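Local coordinates for protein ribosomal RNA methyltransferase, putative (Plasmodium falciparum, PDB 2PLW) that binds S-adenosylmethionine through its FtsJ-like domain and probably transfers the methyl group to a ribose 2'-hydroxyl of ribosomal RNA, at residues Y2-A7 and P33-Q38; N23-D28 and K50-D55. All blocks are in the same frame, centred on the assembly; numbering follows the deposited sequence.

Contact 1. Residues Y2-A7 and P33-Q38. With SAM (S-adenosylmethionine), chain C; SO4 (sulfate ion), chain B.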
ATOM      1  N   TYR A   2      -6.094 -19.097   1.084  1.00 20.87           N
ATOM      2  CA  TYR A   2      -5.227 -17.915   0.737  1.00 20.40           C
ATOM      3  C   TYR A   2      -4.017 -18.325  -0.102  1.00 19.64           C
ATOM      4  O   TYR A   2      -3.398 -19.344   0.158  1.00 20.12           O
ATOM      5  CB  TYR A   2      -4.751 -17.250   2.023  1.00 20.37           C
ATOM      6  CG  TYR A   2      -5.849 -16.656   2.857  1.00 21.71           C
ATOM      7  CD1 TYR A   2      -6.760 -15.745   2.310  1.00 20.86           C
ATOM      8  CD2 TYR A   2      -5.954 -16.959   4.214  1.00 21.28           C
ATOM      9  CE1 TYR A   2      -7.763 -15.188   3.081  1.00 22.40           C
ATOM     10  CE2 TYR A   2      -6.955 -16.400   4.993  1.00 24.27           C
ATOM     11  CZ  TYR A   2      -7.853 -15.524   4.423  1.00 23.01           C
ATOM     12  OH  TYR A   2      -8.826 -14.970   5.220  1.00 25.60           O
ATOM     13  N   ARG A   3      -3.656 -17.505  -1.086  1.00 19.43           N
ATOM     14  CA  ARG A   3      -2.492 -17.758  -1.937  1.00 18.31           C
ATOM     15  C   ARG A   3      -1.132 -17.597  -1.232  1.00 18.18           C
ATOM     16  O   ARG A   3      -0.094 -18.019  -1.759  1.00 18.65           O
ATOM     17  CB  ARG A   3      -2.531 -16.837  -3.166  1.00 18.29           C
ATOM     18  CG  ARG A   3      -3.725 -17.093  -4.081  1.00 17.49           C
ATOM     19  CD  ARG A   3      -3.809 -16.004  -5.130  1.00 17.31           C
ATOM     20  NE  ARG A   3      -4.808 -16.327  -6.138  1.00 19.53           N
ATOM     21  CZ  ARG A   3      -4.914 -15.712  -7.307  1.00 19.30           C
ATOM     22  NH1 ARG A   3      -4.083 -14.726  -7.632  1.00 16.44           N
ATOM     23  NH2 ARG A   3      -5.867 -16.079  -8.141  1.00 19.50           N
ATOM     24  N   SER A   4      -1.143 -16.953  -0.074  1.00 18.01           N
ATOM     25  CA  SER A   4       0.063 -16.719   0.720  1.00 17.85           C
ATOM     26  C   SER A   4      -0.348 -16.587   2.161  1.00 17.48           C
ATOM     27  O   SER A   4      -1.462 -16.182   2.469  1.00 17.74           O
ATOM     28  CB  SER A   4       0.777 -15.410   0.291  1.00 17.99           C
ATOM     29  OG  SER A   4       1.758 -15.021   1.256  1.00 18.70           O
ATOM     30  N   ARG A   5       0.577 -16.912   3.060  1.00 18.14           N
ATOM     31  CA  ARG A   5       0.330 -16.728   4.483  1.00 17.57           C
ATOM     32  C   ARG A   5       0.412 -15.236   4.877  1.00 17.16           C
ATOM     33  O   ARG A   5       0.039 -14.862   5.986  1.00 16.25           O
ATOM     34  CB  ARG A   5       1.272 -17.610   5.306  1.00 18.17           C
ATOM     35  CG  ARG A   5       0.952 -19.098   5.119  1.00 19.08           C
ATOM     36  CD  ARG A   5       1.725 -20.003   6.071  1.00 22.41           C
ATOM     37  NE  ARG A   5       1.475 -21.403   5.721  1.00 23.23           N
ATOM     38  CZ  ARG A   5       2.189 -22.076   4.823  1.00 23.65           C
ATOM     39  NH1 ARG A   5       3.220 -21.484   4.224  1.00 23.60           N
ATOM     40  NH2 ARG A   5       1.887 -23.338   4.527  1.00 23.84           N
ATOM     41  N   ALA A   6       0.891 -14.401   3.952  1.00 17.60           N
ATOM     42  CA  ALA A   6       0.846 -12.923   4.144  1.00 17.20           C
ATOM     43  C   ALA A   6      -0.580 -12.396   4.463  1.00 16.79           C
ATOM     44  O   ALA A   6      -0.730 -11.371   5.156  1.00 16.55           O
ATOM     45  CB  ALA A   6       1.421 -12.196   2.923  1.00 16.46           C
ATOM     46  N   ALA A   7      -1.616 -13.098   3.980  1.00 16.77           N
ATOM     47  CA  ALA A   7      -3.011 -12.765   4.307  1.00 16.47           C
ATOM     48  C   ALA A   7      -3.204 -12.492   5.791  1.00 15.96           C
ATOM     49  O   ALA A   7      -3.926 -11.586   6.157  1.00 14.80           O
ATOM     50  CB  ALA A   7      -3.978 -13.895   3.858  1.00 16.44           C
ATOM     51  N   PRO A  33       1.345 -12.858  -4.586  1.00 17.71           N
ATOM     52  CA  PRO A  33       0.459 -13.589  -5.519  1.00 17.18           C
ATOM     53  C   PRO A  33      -1.012 -13.286  -5.376  1.00 16.66           C
ATOM     54  O   PRO A  33      -1.787 -13.770  -6.182  1.00 17.32           O
ATOM     55  CB  PRO A  33       0.691 -15.061  -5.130  1.00 17.53           C
ATOM     56  CG  PRO A  33       0.970 -15.000  -3.710  1.00 17.90           C
ATOM     57  CD  PRO A  33       1.736 -13.716  -3.456  1.00 17.55           C
ATOM     58  N   GLY A  34      -1.395 -12.576  -4.320  1.00 16.32           N
ATOM     59  CA  GLY A  34      -2.752 -12.029  -4.238  1.00 15.45           C
ATOM     60  C   GLY A  34      -3.546 -12.230  -2.979  1.00 15.60           C
ATOM     61  O   GLY A  34      -4.735 -11.949  -2.984  1.00 16.29           O
ATOM     62  N   SER A  35      -2.909 -12.652  -1.880  1.00 15.56           N
ATOM     63  CA  SER A  35      -3.685 -12.950  -0.674  1.00 16.12           C
ATOM     64  C   SER A  35      -4.280 -11.742   0.034  1.00 15.34           C
ATOM     65  O   SER A  35      -5.331 -11.866   0.657  1.00 14.95           O
ATOM     66  CB  SER A  35      -2.916 -13.864   0.305  1.00 16.40           C
ATOM     67  OG  SER A  35      -1.957 -13.134   1.047  1.00 17.91           O
ATOM     68  N   TRP A  36      -3.639 -10.572  -0.042  1.00 14.74           N
ATOM     69  CA  TRP A  36      -4.248  -9.363   0.529  1.00 14.52           C
ATOM     70  C   TRP A  36      -5.499  -9.029  -0.253  1.00 14.85           C
ATOM     71  O   TRP A  36      -6.501  -8.603   0.312  1.00 14.17           O
ATOM     72  CB  TRP A  36      -3.248  -8.179   0.532  1.00 14.50           C
ATOM     73  CG  TRP A  36      -2.306  -8.226   1.719  1.00 14.48           C
ATOM     74  CD1 TRP A  36      -1.913  -9.351   2.442  1.00 14.95           C
ATOM     75  CD2 TRP A  36      -1.663  -7.105   2.365  1.00 15.53           C
ATOM     76  NE1 TRP A  36      -1.081  -8.985   3.481  1.00 14.32           N
ATOM     77  CE2 TRP A  36      -0.915  -7.620   3.463  1.00 14.41           C
ATOM     78  CE3 TRP A  36      -1.660  -5.717   2.136  1.00 15.41           C
ATOM     79  CZ2 TRP A  36      -0.149  -6.806   4.303  1.00 13.16           C
ATOM     80  CZ3 TRP A  36      -0.925  -4.900   2.995  1.00 13.99           C
ATOM     81  CH2 TRP A  36      -0.171  -5.447   4.061  1.00 15.37           C
ATOM     82  N   CYS A  37      -5.428  -9.214  -1.567  1.00 15.13           N
ATOM     83  CA  CYS A  37      -6.594  -9.002  -2.419  1.00 15.66           C
ATOM     84  C   CYS A  37      -7.723  -9.959  -1.984  1.00 15.77           C
ATOM     85  O   CYS A  37      -8.876  -9.558  -1.906  1.00 15.07           O
ATOM     86  CB  CYS A  37      -6.251  -9.196  -3.885  1.00 16.30           C
ATOM     87  SG  CYS A  37      -5.440  -7.719  -4.599  1.00 20.12           S
ATOM     88  N   GLN A  38      -7.366 -11.204  -1.702  1.00 16.08           N
ATOM     89  CA  GLN A  38      -8.355 -12.170  -1.201  1.00 16.73           C
ATOM     90  C   GLN A  38      -8.950 -11.761   0.129  1.00 16.70           C
ATOM     91  O   GLN A  38     -10.156 -11.884   0.318  1.00 17.78           O
ATOM     92  CB  GLN A  38      -7.725 -13.549  -1.042  1.00 16.55           C
ATOM     93  CG  GLN A  38      -7.310 -14.143  -2.341  1.00 16.65           C
ATOM     94  CD  GLN A  38      -6.631 -15.448  -2.116  1.00 16.20           C
ATOM     95  OE1 GLN A  38      -5.505 -15.487  -1.631  1.00 16.86           O
ATOM     96  NE2 GLN A  38      -7.301 -16.537  -2.484  1.00 19.73           N
TER
HETATM   97  N   SAM C 203       0.753  -8.936   0.051  1.00 21.44           N
HETATM   98  CA  SAM C 203       1.037  -9.999  -0.971  1.00 21.54           C
HETATM   99  C   SAM C 203       0.063 -11.172  -0.852  1.00 21.26           C
HETATM  100  O   SAM C 203      -0.603 -11.290   0.178  1.00 21.25           O
HETATM  101  OXT SAM C 203      -0.108 -11.996  -1.759  1.00 20.36           O
HETATM  102  CB  SAM C 203       2.488 -10.475  -0.820  1.00 21.36           C
HETATM  103  CG  SAM C 203       3.413  -9.356  -1.292  1.00 23.28           C
HETATM  104  SD  SAM C 203       5.124  -9.846  -1.586  1.00 28.18           S
HETATM  105  CE  SAM C 203       5.620 -10.104   0.124  1.00 27.41           C
HETATM  106  C5' SAM C 203       5.921  -8.266  -1.977  1.00 22.22           C
HETATM  107  C4' SAM C 203       5.650  -7.863  -3.427  1.00 17.87           C
HETATM  108  O4' SAM C 203       6.091  -6.513  -3.600  1.00 18.07           O
HETATM  109  C3' SAM C 203       6.378  -8.705  -4.504  1.00 18.91           C
HETATM  110  O3' SAM C 203       5.462  -9.464  -5.262  1.00 18.51           O
HETATM  111  C2' SAM C 203       7.098  -7.662  -5.373  1.00 17.51           C
HETATM  112  O2' SAM C 203       7.080  -7.889  -6.778  1.00 17.29           O
HETATM  113  C1' SAM C 203       6.366  -6.387  -4.997  1.00 15.81           C
HETATM  114  N9  SAM C 203       7.087  -5.136  -5.242  1.00 18.72           N
HETATM  115  C8  SAM C 203       8.337  -4.756  -4.799  1.00 18.33           C
HETATM  116  N7  SAM C 203       8.583  -3.502  -5.232  1.00 16.83           N
HETATM  117  C5  SAM C 203       7.500  -3.083  -5.937  1.00 17.67           C
HETATM  118  C6  SAM C 203       7.189  -1.894  -6.599  1.00 17.20           C
HETATM  119  N6  SAM C 203       8.042  -0.879  -6.627  1.00 16.52           N
HETATM  120  N1  SAM C 203       5.980  -1.755  -7.232  1.00 18.26           N
HETATM  121  C2  SAM C 203       5.049  -2.777  -7.229  1.00 18.01           C
HETATM  122  N3  SAM C 203       5.344  -3.952  -6.563  1.00 16.31           N
HETATM  123  C4  SAM C 203       6.553  -4.100  -5.948  1.00 17.56           C
HETATM  124  S   SO4 B 202      -5.525 -20.844   4.436  1.00 32.93           S
HETATM  125  O1  SO4 B 202      -4.470 -20.002   5.008  1.00 35.80           O
HETATM  126  O2  SO4 B 202      -6.150 -21.568   5.542  1.00 35.74           O
HETATM  127  O3  SO4 B 202      -6.527 -20.050   3.739  1.00 35.19           O
HETATM  128  O4  SO4 B 202      -4.945 -21.737   3.454  1.00 36.82           O
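Ser35 OG stands between its own backbone N and carbonyl carbon (chi1 79°), which turns it toward the Ser4-Ala7 turn, 3.0 Å from Ala7 N. The same hydroxyl comes so close to O of S-adenosylmethionine (2.4 Å) that this hydrogen bond's exact geometry is doubtful; the N-H groups of Gly34 and Ser35, both reaching OXT, hold the carboxylate. Trp36 CG sits beside the backbone N (chi1 -82°), from where the indole extends toward the 2-7 loop; NE1 donates to Ala6 O over 2.9 Å, the acceptor in the indole plane but the N-H well above the carbonyl plane. The methionyl N sits over one indole face, offset toward the rim. Farther along the helix, Gln38 OE1 takes the N-H of Arg3 on a lone pair (N to OE1 2.8 Å, 166°). Arg3, extended from CG to NE, lays its guanidinium edge against Pro33 O (NH1 to O 2.9 Å); NH1 and NH2 also bind Asp60 O and Pro61 O. Tyr2 OH bonds Glu42. The N-terminal loop thus crosses the start of helix 35-43 before entering helix 7-17, whose Leu10 and Leu13 touch Trp36, while Asp28 of strand 24-29 packs against the same tryptophan.

Contact 2. Residues N23-D28 and K50-D55; sequences NKIILD and KIIGID. With SAM (S-adenosylmethionine), chain C.
Leu27 CD1 meets Ile52 and Ile54 together, 3.7 Å from Ile52 CG2 and 3.7 Å from Ile54 CD1. Leu27 CG is anti to the backbone N (chi1 175°), and from there the CD1 branch reaches over to the neighbouring strand, crossing the Ile54 side chain at a slant. Toward the start of the strands the same face continues with Ile25, whose CG2 touches Ile52 CD1 at 4.2 Å and whose two gamma carbons both approach CB of Lys50 from one side; those two side chains run side by side in the same direction. Helix 93-102 covers this apolar face, with Leu102 on Ile25, Ile101 on Ile52 and Val94 on Ile54. The other face carries Ile26, Ile51 and Asp28, packed against helix 35-43, and Gly53, which pairs with Asp28 and presents no side chain there.

Between the faces the backbones pair in parallel, their axes 18° apart. Ile26 N donates to Lys50 O and Ile52 N to Ile26 O, then Asp28 N to Ile52 O and Ile54 N to Asp28 O, all between 2.8 and 2.9 Å. At the entry to the pair, the bond from Lys50 N to Lys24 O is longer, 3.3 Å, and weak. At the far end Asp55 lies past the paired residues and grips the cofactor ribose with both carboxylate oxygens: O2' donates to OD1 at 2.6 Å and O3' to OD2 at 2.7 Å. Lys57 N and Tyr32 N each bond one of these oxygens, fixing the carboxylate. An acidic residue at the end of the second strand, holding the ribose hydroxyls, is a hallmark of the Rossmann-like class I methyltransferase fold, whose first beta-alpha-beta unit is built here by strand 24-29, helix 35-43 and strand 49-55.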
ATOM      1  N   ASN A  23     -18.123   0.727   0.378  1.00 20.13           N
ATOM      2  CA  ASN A  23     -18.088   1.883  -0.526  1.00 19.50           C
ATOM      3  C   ASN A  23     -16.729   2.585  -0.532  1.00 18.03           C
ATOM      4  O   ASN A  23     -16.648   3.820  -0.541  1.00 17.76           O
ATOM      5  CB  ASN A  23     -19.224   2.887  -0.215  1.00 19.57           C
ATOM      6  CG  ASN A  23     -19.484   3.852  -1.372  1.00 21.22           C
ATOM      7  OD1 ASN A  23     -19.078   3.597  -2.503  1.00 20.13           O
ATOM      8  ND2 ASN A  23     -20.151   4.967  -1.084  1.00 21.03           N
ATOM      9  N   LYS A  24     -15.671   1.784  -0.514  1.00 17.49           N
ATOM     10  CA  LYS A  24     -14.314   2.325  -0.618  1.00 15.94           C
ATOM     11  C   LYS A  24     -13.615   1.779  -1.842  1.00 15.49           C
ATOM     12  O   LYS A  24     -13.821   0.610  -2.218  1.00 14.60           O
ATOM     13  CB  LYS A  24     -13.468   1.964   0.604  1.00 17.63           C
ATOM     14  CG  LYS A  24     -14.050   2.435   1.967  1.00 18.32           C
ATOM     15  CD  LYS A  24     -13.963   3.945   2.110  1.00 22.31           C
ATOM     16  CE  LYS A  24     -14.706   4.443   3.349  1.00 22.15           C
ATOM     17  NZ  LYS A  24     -14.713   5.936   3.377  1.00 25.04           N
ATOM     18  N   ILE A  25     -12.775   2.625  -2.432  1.00 13.91           N
ATOM     19  CA  ILE A  25     -11.872   2.153  -3.479  1.00 13.65           C
ATOM     20  C   ILE A  25     -10.561   1.801  -2.758  1.00 12.35           C
ATOM     21  O   ILE A  25     -10.004   2.617  -2.029  1.00 12.79           O
ATOM     22  CB  ILE A  25     -11.657   3.216  -4.555  1.00 13.48           C
ATOM     23  CG1 ILE A  25     -12.987   3.513  -5.274  1.00 14.63           C
ATOM     24  CG2 ILE A  25     -10.605   2.746  -5.550  1.00 13.90           C
ATOM     25  CD1 ILE A  25     -12.854   4.553  -6.425  1.00 16.04           C
ATOM     26  N   ILE A  26     -10.066   0.600  -3.006  1.00 11.97           N
ATOM     27  CA  ILE A  26      -8.910   0.043  -2.277  1.00 12.22           C
ATOM     28  C   ILE A  26      -7.817  -0.404  -3.248  1.00 12.27           C
ATOM     29  O   ILE A  26      -8.062  -1.158  -4.192  1.00 11.91           O
ATOM     30  CB  ILE A  26      -9.347  -1.149  -1.406  1.00 12.52           C
ATOM     31  CG1 ILE A  26     -10.478  -0.725  -0.465  1.00 13.84           C
ATOM     32  CG2 ILE A  26      -8.181  -1.664  -0.545  1.00 14.31           C
ATOM     33  CD1 ILE A  26     -11.348  -1.894  -0.055  1.00 16.17           C
ATOM     34  N   LEU A  27      -6.600   0.074  -3.000  1.00 11.96           N
ATOM     35  CA  LEU A  27      -5.437  -0.302  -3.805  1.00 12.62           C
ATOM     36  C   LEU A  27      -4.441  -1.074  -2.960  1.00 12.42           C
ATOM     37  O   LEU A  27      -4.071  -0.646  -1.879  1.00 12.57           O
ATOM     38  CB  LEU A  27      -4.761   0.950  -4.363  1.00 11.72           C
ATOM     39  CG  LEU A  27      -3.447   0.731  -5.130  1.00 12.48           C
ATOM     40  CD1 LEU A  27      -3.661  -0.108  -6.362  1.00 13.45           C
ATOM     41  CD2 LEU A  27      -2.832   2.066  -5.515  1.00 13.99           C
ATOM     42  N   ASP A  28      -3.967  -2.186  -3.508  1.00 13.04           N
ATOM     43  CA  ASP A  28      -3.088  -3.105  -2.817  1.00 13.38           C
ATOM     44  C   ASP A  28      -1.798  -3.142  -3.616  1.00 13.05           C
ATOM     45  O   ASP A  28      -1.773  -3.725  -4.706  1.00 11.98           O
ATOM     46  CB  ASP A  28      -3.755  -4.480  -2.797  1.00 14.10           C
ATOM     47  CG  ASP A  28      -2.896  -5.551  -2.167  1.00 17.22           C
ATOM     48  OD1 ASP A  28      -2.068  -5.234  -1.300  1.00 21.01           O
ATOM     49  OD2 ASP A  28      -3.044  -6.734  -2.570  1.00 20.89           O
ATOM     50  N   LYS A  50     -14.276  -1.085  -5.049  1.00 18.01           N
ATOM     51  CA  LYS A  50     -13.374  -1.414  -6.154  1.00 17.42           C
ATOM     52  C   LYS A  50     -12.071  -1.835  -5.499  1.00 16.44           C
ATOM     53  O   LYS A  50     -11.547  -1.116  -4.648  1.00 18.00           O
ATOM     54  CB  LYS A  50     -13.081  -0.208  -7.032  1.00 17.87           C
ATOM     55  CG  LYS A  50     -14.039   0.012  -8.155  1.00 19.99           C
ATOM     56  CD  LYS A  50     -13.675   1.282  -8.929  1.00 21.95           C
ATOM     57  CE  LYS A  50     -14.562   1.427 -10.172  1.00 22.98           C
ATOM     58  NZ  LYS A  50     -16.032   1.256  -9.932  1.00 23.94           N
ATOM     59  N   ILE A  51     -11.590  -3.011  -5.867  1.00 15.16           N
ATOM     60  CA  ILE A  51     -10.329  -3.539  -5.352  1.00 14.23           C
ATOM     61  C   ILE A  51      -9.320  -3.597  -6.508  1.00 13.17           C
ATOM     62  O   ILE A  51      -9.583  -4.227  -7.528  1.00 13.65           O
ATOM     63  CB  ILE A  51     -10.537  -4.923  -4.709  1.00 14.45           C
ATOM     64  CG1 ILE A  51     -11.619  -4.834  -3.624  1.00 17.21           C
ATOM     65  CG2 ILE A  51      -9.246  -5.432  -4.088  1.00 12.69           C
ATOM     66  CD1 ILE A  51     -12.249  -6.171  -3.334  1.00 17.27           C
ATOM     67  N   ILE A  52      -8.188  -2.916  -6.340  1.00 12.72           N
ATOM     68  CA  ILE A  52      -7.141  -2.842  -7.372  1.00 11.91           C
ATOM     69  C   ILE A  52      -5.830  -3.364  -6.779  1.00 11.28           C
ATOM     70  O   ILE A  52      -5.456  -3.005  -5.671  1.00 12.77           O
ATOM     71  CB  ILE A  52      -6.936  -1.388  -7.907  1.00 11.64           C
ATOM     72  CG1 ILE A  52      -8.275  -0.765  -8.337  1.00 11.85           C
ATOM     73  CG2 ILE A  52      -5.925  -1.383  -9.063  1.00 13.74           C
ATOM     74  CD1 ILE A  52      -8.270   0.736  -8.332  1.00 15.07           C
ATOM     75  N   GLY A  53      -5.135  -4.197  -7.544  1.00 11.69           N
ATOM     76  CA  GLY A  53      -3.836  -4.730  -7.134  1.00 11.88           C
ATOM     77  C   GLY A  53      -2.783  -4.262  -8.103  1.00 12.31           C
ATOM     78  O   GLY A  53      -3.011  -4.291  -9.326  1.00 12.91           O
ATOM     79  N   ILE A  54      -1.615  -3.899  -7.577  1.00 11.61           N
ATOM     80  CA  ILE A  54      -0.496  -3.529  -8.447  1.00 12.41           C
ATOM     81  C   ILE A  54       0.701  -4.360  -8.037  1.00 12.38           C
ATOM     82  O   ILE A  54       1.007  -4.432  -6.860  1.00 11.39           O
ATOM     83  CB  ILE A  54      -0.133  -2.034  -8.338  1.00 12.18           C
ATOM     84  CG1 ILE A  54      -1.210  -1.180  -9.020  1.00 15.06           C
ATOM     85  CG2 ILE A  54       1.210  -1.764  -9.122  1.00 12.77           C
ATOM     86  CD1 ILE A  54      -0.996   0.319  -8.847  1.00 13.45           C
ATOM     87  N   ASP A  55       1.387  -4.976  -8.994  1.00 13.02           N
ATOM     88  CA  ASP A  55       2.698  -5.584  -8.688  1.00 13.94           C
ATOM     89  C   ASP A  55       3.537  -5.586  -9.941  1.00 14.10           C
ATOM     90  O   ASP A  55       2.995  -5.609 -11.036  1.00 14.83           O
ATOM     91  CB  ASP A  55       2.523  -7.029  -8.204  1.00 12.76           C
ATOM     92  CG  ASP A  55       3.706  -7.552  -7.445  1.00 13.15           C
ATOM     93  OD1 ASP A  55       4.791  -7.752  -8.032  1.00 16.72           O
ATOM     94  OD2 ASP A  55       3.551  -7.801  -6.241  1.00 14.94           O
TER
HETATM   95  N   SAM C 203       0.753  -8.936   0.051  1.00 21.44           N
HETATM   96  CA  SAM C 203       1.037  -9.999  -0.971  1.00 21.54           C
HETATM   97  C   SAM C 203       0.063 -11.172  -0.852  1.00 21.26           C
HETATM   98  O   SAM C 203      -0.603 -11.290   0.178  1.00 21.25           O
HETATM   99  OXT SAM C 203      -0.108 -11.996  -1.759  1.00 20.36           O
HETATM  100  CB  SAM C 203       2.488 -10.475  -0.820  1.00 21.36           C
HETATM  101  CG  SAM C 203       3.413  -9.356  -1.292  1.00 23.28           C
HETATM  102  SD  SAM C 203       5.124  -9.846  -1.586  1.00 28.18           S
HETATM  103  CE  SAM C 203       5.620 -10.104   0.124  1.00 27.41           C
HETATM  104  C5' SAM C 203       5.921  -8.266  -1.977  1.00 22.22           C
HETATM  105  C4' SAM C 203       5.650  -7.863  -3.427  1.00 17.87           C
HETATM  106  O4' SAM C 203       6.091  -6.513  -3.600  1.00 18.07           O
HETATM  107  C3' SAM C 203       6.378  -8.705  -4.504  1.00 18.91           C
HETATM  108  O3' SAM C 203       5.462  -9.464  -5.262  1.00 18.51           O
HETATM  109  C2' SAM C 203       7.098  -7.662  -5.373  1.00 17.51           C
HETATM  110  O2' SAM C 203       7.080  -7.889  -6.778  1.00 17.29           O
HETATM  111  C1' SAM C 203       6.366  -6.387  -4.997  1.00 15.81           C
HETATM  112  N9  SAM C 203       7.087  -5.136  -5.242  1.00 18.72           N
HETATM  113  C8  SAM C 203       8.337  -4.756  -4.799  1.00 18.33           C
HETATM  114  N7  SAM C 203       8.583  -3.502  -5.232  1.00 16.83           N
HETATM  115  C5  SAM C 203       7.500  -3.083  -5.937  1.00 17.67           C
HETATM  116  C6  SAM C 203       7.189  -1.894  -6.599  1.00 17.20           C
HETATM  117  N6  SAM C 203       8.042  -0.879  -6.627  1.00 16.52           N
HETATM  118  N1  SAM C 203       5.980  -1.755  -7.232  1.00 18.26           N
HETATM  119  C2  SAM C 203       5.049  -2.777  -7.229  1.00 18.01           C
HETATM  120  N3  SAM C 203       5.344  -3.952  -6.563  1.00 16.31           N
HETATM  121  C4  SAM C 203       6.553  -4.100  -5.948  1.00 17.56           C

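Overall arrangement
Contacts 1 and 2 have centres about 14 Å apart and bind different parts of one S-adenosylmethionine: 2-7 with 33-38 holds the carboxylate and lies against the amino group, while the strand pair 23-28 with 50-55 supplies the acid for the ribose. They also touch as packing contacts, Asp28 OD2 lying 3.4 Å from Trp36 CB and 3.3 Å from Cys37 SG. In sequence they interleave: the chain leaves strand 24-29, turns through Pro33 and Gly34 into helix 35-43, then returns as strand 49-55. Asp113 and Ile72 also bind the cofactor. The side chain of Trp36 is about 6 Å from that of Lys153, the predicted proton acceptor, putting contact 1 close to the probable catalytic centre.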